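Local coordinates for serine protease pet (Escherichia coli, PDB 4OM9), which is a secreted autotransporter enterotoxin of enteroaggregative E. coli, a serine protease whose intracellular target is probably the cytoskeletal protein alpha-fodrin, at residues Ala59-His72 and Asp101-Arg115. Sequence-based numbering, arbitrary orientation.
Sequences ATSIGGAYAVTVAH and DFSIQRLNKYVVETR
Ser61, in strand 60-63, rests its CB on the CG2 methyl of Thr114; the strand folds back onto 66-70 through the type II' turn Gly63-Tyr66. In that turn Gly64 O accepts a hydrogen bond from Val111 N from above its carbonyl plane, and a water bridges Gly64 N to the carbonyls of Val111 and Thr114. Ala65 CB lies over the centre of the Arg106 guanidinium, 3.6 Å from Arg106 NE, and also meets the edge of the Tyr110 ring. Beside it, Arg106 bends at chi2 (87°), carrying its CD past the Tyr66 ring; Arg106 NH1 then bonds Tyr66 OH at 3.1 Å, in the guanidinium plane, with ring and guanidinium 80° apart. The same NH1 forms a salt bridge with Asp294. Ala67 and Gln105 make an antiparallel hydrogen-bonded pair, Gln105 N lying 2.7 Å from Ala67 O. On the other face from Ala67, Val68 splits its methyls, CG1 against Phe102 CE1 (3.6 Å) and CG2 against Ile104 CD1. Thr69 CG2 packs against the amide end of Gln105, 3.4 Å from Gln105 OE1, while Gln105 NE2 bonds Gln92. Past Val70, Asp101 OD1 accepts a hydrogen bond from His72 N at 3.0 Å, and Asp101 OD2 takes one from His72 ND1 (3.2 Å) on the syn side but tilted from the carboxylate plane; His229 also bonds OD2, and Ser208 lies against His72, consistent with the His-Asp-Ser triad of chymotrypsin-like proteases. Within the five-stranded antiparallel sheet of this protease domain, 66-70 lies between 60-63 and 102-107; helix 247-255 packs on Tyr66, Phe102 and Ile104, strand 221-232 touches Val68 and Val70, and strand 82-85 meets Ala67 and Leu107.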
# COMPACT_ATOMS: atom_id res chain seq x y z
N ALA A 59 -19.26 -25.22 -12.63
CA ALA A 59 -18.60 -25.32 -13.93
C ALA A 59 -17.37 -24.44 -13.94
O ALA A 59 -17.19 -23.63 -13.06
CB ALA A 59 -19.58 -24.92 -15.09
N THR A 60 -16.55 -24.60 -14.97
CA THR A 60 -15.31 -23.87 -15.14
C THR A 60 -15.15 -23.29 -16.54
O THR A 60 -15.17 -24.04 -17.53
CB THR A 60 -14.11 -24.78 -14.87
OG1 THR A 60 -14.22 -25.33 -13.55
CG2 THR A 60 -12.81 -24.00 -14.99
N SER A 61 -14.91 -21.98 -16.63
CA SER A 61 -14.69 -21.34 -17.91
C SER A 61 -13.40 -21.82 -18.55
O SER A 61 -12.39 -22.01 -17.88
CB SER A 61 -14.64 -19.81 -17.78
OG SER A 61 -14.06 -19.24 -18.95
N ILE A 62 -13.43 -21.98 -19.87
CA ILE A 62 -12.31 -22.51 -20.62
C ILE A 62 -11.89 -21.43 -21.64
O ILE A 62 -11.05 -21.63 -22.52
CB ILE A 62 -12.72 -23.92 -21.17
CG1 ILE A 62 -12.07 -24.99 -20.32
CG2 ILE A 62 -12.49 -24.19 -22.66
CD1 ILE A 62 -12.62 -24.97 -18.95
N GLY A 63 -12.44 -20.24 -21.43
CA GLY A 63 -12.15 -19.09 -22.26
C GLY A 63 -13.19 -18.91 -23.34
O GLY A 63 -13.68 -19.88 -23.91
N GLY A 64 -13.50 -17.65 -23.62
CA GLY A 64 -14.39 -17.28 -24.71
C GLY A 64 -15.80 -17.70 -24.37
O GLY A 64 -16.29 -17.45 -23.27
N ALA A 65 -16.46 -18.36 -25.31
CA ALA A 65 -17.83 -18.79 -25.06
C ALA A 65 -17.91 -20.20 -24.48
O ALA A 65 -18.99 -20.76 -24.42
CB ALA A 65 -18.66 -18.71 -26.35
N TYR A 66 -16.79 -20.76 -24.04
CA TYR A 66 -16.77 -22.18 -23.63
C TYR A 66 -16.49 -22.43 -22.15
O TYR A 66 -15.77 -21.68 -21.47
CB TYR A 66 -15.77 -22.95 -24.48
CG TYR A 66 -16.14 -22.93 -25.95
CD1 TYR A 66 -17.24 -23.64 -26.42
CD2 TYR A 66 -15.40 -22.18 -26.86
CE1 TYR A 66 -17.59 -23.61 -27.76
CE2 TYR A 66 -15.74 -22.15 -28.19
CZ TYR A 66 -16.83 -22.87 -28.65
OH TYR A 66 -17.16 -22.83 -29.99
N ALA A 67 -17.10 -23.50 -21.66
CA ALA A 67 -17.00 -23.94 -20.29
C ALA A 67 -17.10 -25.47 -20.25
O ALA A 67 -17.60 -26.11 -21.19
CB ALA A 67 -18.07 -23.33 -19.44
N VAL A 68 -16.63 -26.03 -19.15
CA VAL A 68 -16.55 -27.47 -18.98
C VAL A 68 -17.17 -27.84 -17.64
O VAL A 68 -17.00 -27.14 -16.64
CB VAL A 68 -15.09 -27.96 -19.05
CG1 VAL A 68 -14.99 -29.38 -18.62
CG2 VAL A 68 -14.58 -27.85 -20.46
N THR A 69 -17.90 -28.94 -17.64
CA THR A 69 -18.54 -29.41 -16.43
C THR A 69 -18.76 -30.94 -16.52
O THR A 69 -18.00 -31.66 -17.16
CB THR A 69 -19.87 -28.66 -16.19
OG1 THR A 69 -20.42 -29.01 -14.92
CG2 THR A 69 -20.92 -28.91 -17.34
N VAL A 70 -19.77 -31.45 -15.85
CA VAL A 70 -20.04 -32.86 -15.94
C VAL A 70 -21.42 -33.00 -16.58
O VAL A 70 -22.20 -32.04 -16.56
CB VAL A 70 -19.91 -33.51 -14.54
CG1 VAL A 70 -21.20 -34.15 -14.09
CG2 VAL A 70 -18.74 -34.44 -14.54
N ALA A 71 -21.67 -34.16 -17.20
CA ALA A 71 -22.87 -34.37 -18.04
C ALA A 71 -24.16 -34.51 -17.23
O ALA A 71 -25.18 -33.92 -17.60
CB ALA A 71 -22.69 -35.61 -18.95
N HIS A 72 -24.12 -35.28 -16.14
CA HIS A 72 -25.34 -35.52 -15.37
C HIS A 72 -25.67 -34.33 -14.46
O HIS A 72 -26.53 -34.42 -13.58
CB HIS A 72 -25.24 -36.83 -14.57
CG HIS A 72 -24.43 -36.73 -13.31
ND1 HIS A 72 -23.06 -36.68 -13.30
CD2 HIS A 72 -24.82 -36.73 -12.01
CE1 HIS A 72 -22.62 -36.63 -12.05
NE2 HIS A 72 -23.67 -36.66 -11.25
N ASP A 101 -18.86 -39.04 -18.88
CA ASP A 101 -19.60 -38.00 -18.14
C ASP A 101 -18.99 -36.62 -18.39
O ASP A 101 -19.24 -35.66 -17.66
CB ASP A 101 -19.65 -38.32 -16.63
CG ASP A 101 -20.53 -37.37 -15.83
OD1 ASP A 101 -21.53 -36.85 -16.36
OD2 ASP A 101 -20.23 -37.14 -14.63
N PHE A 102 -18.20 -36.52 -19.45
CA PHE A 102 -17.57 -35.26 -19.77
C PHE A 102 -18.58 -34.35 -20.48
O PHE A 102 -19.42 -34.82 -21.26
CB PHE A 102 -16.33 -35.48 -20.64
CG PHE A 102 -15.70 -34.21 -21.11
CD1 PHE A 102 -14.92 -33.44 -20.24
CD2 PHE A 102 -15.92 -33.75 -22.41
CE1 PHE A 102 -14.34 -32.26 -20.67
CE2 PHE A 102 -15.35 -32.56 -22.85
CZ PHE A 102 -14.57 -31.80 -21.98
N SER A 103 -18.49 -33.05 -20.21
CA SER A 103 -19.34 -32.08 -20.88
C SER A 103 -18.59 -30.81 -21.25
O SER A 103 -18.06 -30.12 -20.39
CB SER A 103 -20.54 -31.73 -20.00
OG SER A 103 -21.38 -30.78 -20.67
N ILE A 104 -18.55 -30.51 -22.55
CA ILE A 104 -18.05 -29.24 -23.06
C ILE A 104 -19.25 -28.41 -23.52
O ILE A 104 -20.10 -28.86 -24.30
CB ILE A 104 -17.04 -29.41 -24.21
CG1 ILE A 104 -16.67 -28.05 -24.81
CG2 ILE A 104 -17.59 -30.28 -25.29
CD1 ILE A 104 -15.94 -27.12 -23.86
N GLN A 105 -19.30 -27.19 -23.00
CA GLN A 105 -20.45 -26.32 -23.12
C GLN A 105 -20.14 -25.11 -23.98
O GLN A 105 -19.03 -24.55 -23.93
CB GLN A 105 -20.91 -25.83 -21.74
CG GLN A 105 -21.47 -26.89 -20.79
CD GLN A 105 -21.80 -26.29 -19.43
OE1 GLN A 105 -20.92 -25.77 -18.74
NE2 GLN A 105 -23.07 -26.34 -19.05
N ARG A 106 -21.13 -24.70 -24.78
CA ARG A 106 -21.09 -23.43 -25.48
C ARG A 106 -22.06 -22.48 -24.79
O ARG A 106 -23.26 -22.75 -24.72
CB ARG A 106 -21.48 -23.60 -26.96
CG ARG A 106 -21.72 -22.27 -27.72
CD ARG A 106 -20.44 -21.65 -28.30
NE ARG A 106 -20.69 -20.32 -28.84
CZ ARG A 106 -19.90 -19.64 -29.66
NH1 ARG A 106 -18.75 -20.16 -30.08
NH2 ARG A 106 -20.26 -18.42 -30.07
N LEU A 107 -21.54 -21.36 -24.30
CA LEU A 107 -22.38 -20.37 -23.65
C LEU A 107 -22.92 -19.38 -24.68
O LEU A 107 -22.31 -19.17 -25.73
CB LEU A 107 -21.58 -19.67 -22.55
CG LEU A 107 -21.11 -20.52 -21.36
CD1 LEU A 107 -20.14 -19.74 -20.48
CD2 LEU A 107 -22.29 -21.04 -20.54
N ASN A 108 -24.06 -18.77 -24.38
CA ASN A 108 -24.70 -17.83 -25.32
C ASN A 108 -23.85 -16.59 -25.68
O ASN A 108 -24.02 -16.05 -26.77
CB ASN A 108 -26.05 -17.36 -24.75
CG ASN A 108 -25.88 -16.61 -23.45
OD1 ASN A 108 -25.03 -16.97 -22.64
ND2 ASN A 108 -26.66 -15.55 -23.26
N LYS A 109 -22.95 -16.17 -24.79
CA LYS A 109 -22.07 -15.00 -25.03
C LYS A 109 -20.63 -15.22 -24.58
O LYS A 109 -20.36 -16.13 -23.80
CB LYS A 109 -22.62 -13.75 -24.34
CG LYS A 109 -23.83 -13.12 -25.04
CD LYS A 109 -24.37 -11.96 -24.21
CE LYS A 109 -24.28 -10.63 -24.96
NZ LYS A 109 -24.58 -9.49 -24.04
N TYR A 110 -19.71 -14.41 -25.08
CA TYR A 110 -18.30 -14.53 -24.70
C TYR A 110 -18.12 -14.12 -23.25
O TYR A 110 -18.61 -13.06 -22.83
CB TYR A 110 -17.39 -13.67 -25.58
CG TYR A 110 -17.39 -14.00 -27.05
CD1 TYR A 110 -17.72 -15.28 -27.50
CD2 TYR A 110 -17.05 -13.03 -27.99
CE1 TYR A 110 -17.73 -15.56 -28.87
CE2 TYR A 110 -17.05 -13.30 -29.34
CZ TYR A 110 -17.39 -14.57 -29.79
OH TYR A 110 -17.40 -14.83 -31.16
N VAL A 111 -17.41 -14.93 -22.48
CA VAL A 111 -17.16 -14.57 -21.09
C VAL A 111 -16.14 -13.44 -20.95
O VAL A 111 -15.00 -13.53 -21.40
CB VAL A 111 -16.69 -15.78 -20.28
CG1 VAL A 111 -16.32 -15.35 -18.84
CG2 VAL A 111 -17.78 -16.82 -20.27
N VAL A 112 -16.57 -12.38 -20.29
CA VAL A 112 -15.73 -11.20 -20.17
C VAL A 112 -14.82 -11.27 -18.92
O VAL A 112 -13.72 -10.73 -18.93
CB VAL A 112 -16.63 -9.94 -20.16
CG1 VAL A 112 -15.96 -8.76 -19.51
CG2 VAL A 112 -17.02 -9.58 -21.57
N GLU A 113 -15.26 -11.97 -17.88
CA GLU A 113 -14.59 -11.91 -16.56
C GLU A 113 -13.28 -12.68 -16.42
O GLU A 113 -12.43 -12.30 -15.62
CB GLU A 113 -15.53 -12.38 -15.44
CG GLU A 113 -16.74 -11.46 -15.20
CD GLU A 113 -17.73 -11.40 -16.38
OE1 GLU A 113 -17.61 -12.22 -17.33
OE2 GLU A 113 -18.61 -10.52 -16.35
N THR A 114 -13.13 -13.79 -17.14
CA THR A 114 -11.93 -14.61 -17.00
C THR A 114 -11.47 -15.10 -18.35
O THR A 114 -12.27 -15.23 -19.28
CB THR A 114 -12.17 -15.82 -16.06
OG1 THR A 114 -11.11 -16.77 -16.22
CG2 THR A 114 -13.49 -16.50 -16.35
N ARG A 115 -10.17 -15.36 -18.49
CA ARG A 115 -9.66 -15.88 -19.75
C ARG A 115 -9.78 -17.41 -19.79
O ARG A 115 -9.48 -18.03 -20.81
CB ARG A 115 -8.23 -15.44 -20.01
CG ARG A 115 -8.11 -14.06 -20.66
CD ARG A 115 -8.43 -12.96 -19.68
NE ARG A 115 -7.41 -12.91 -18.63
CZ ARG A 115 -7.61 -12.48 -17.38
NH1 ARG A 115 -8.80 -12.05 -16.98
NH2 ARG A 115 -6.60 -12.49 -16.52
O HOH W 1 -12.89 -15.29 -22.06
O HOH W 2 -23.86 -30.64 -18.69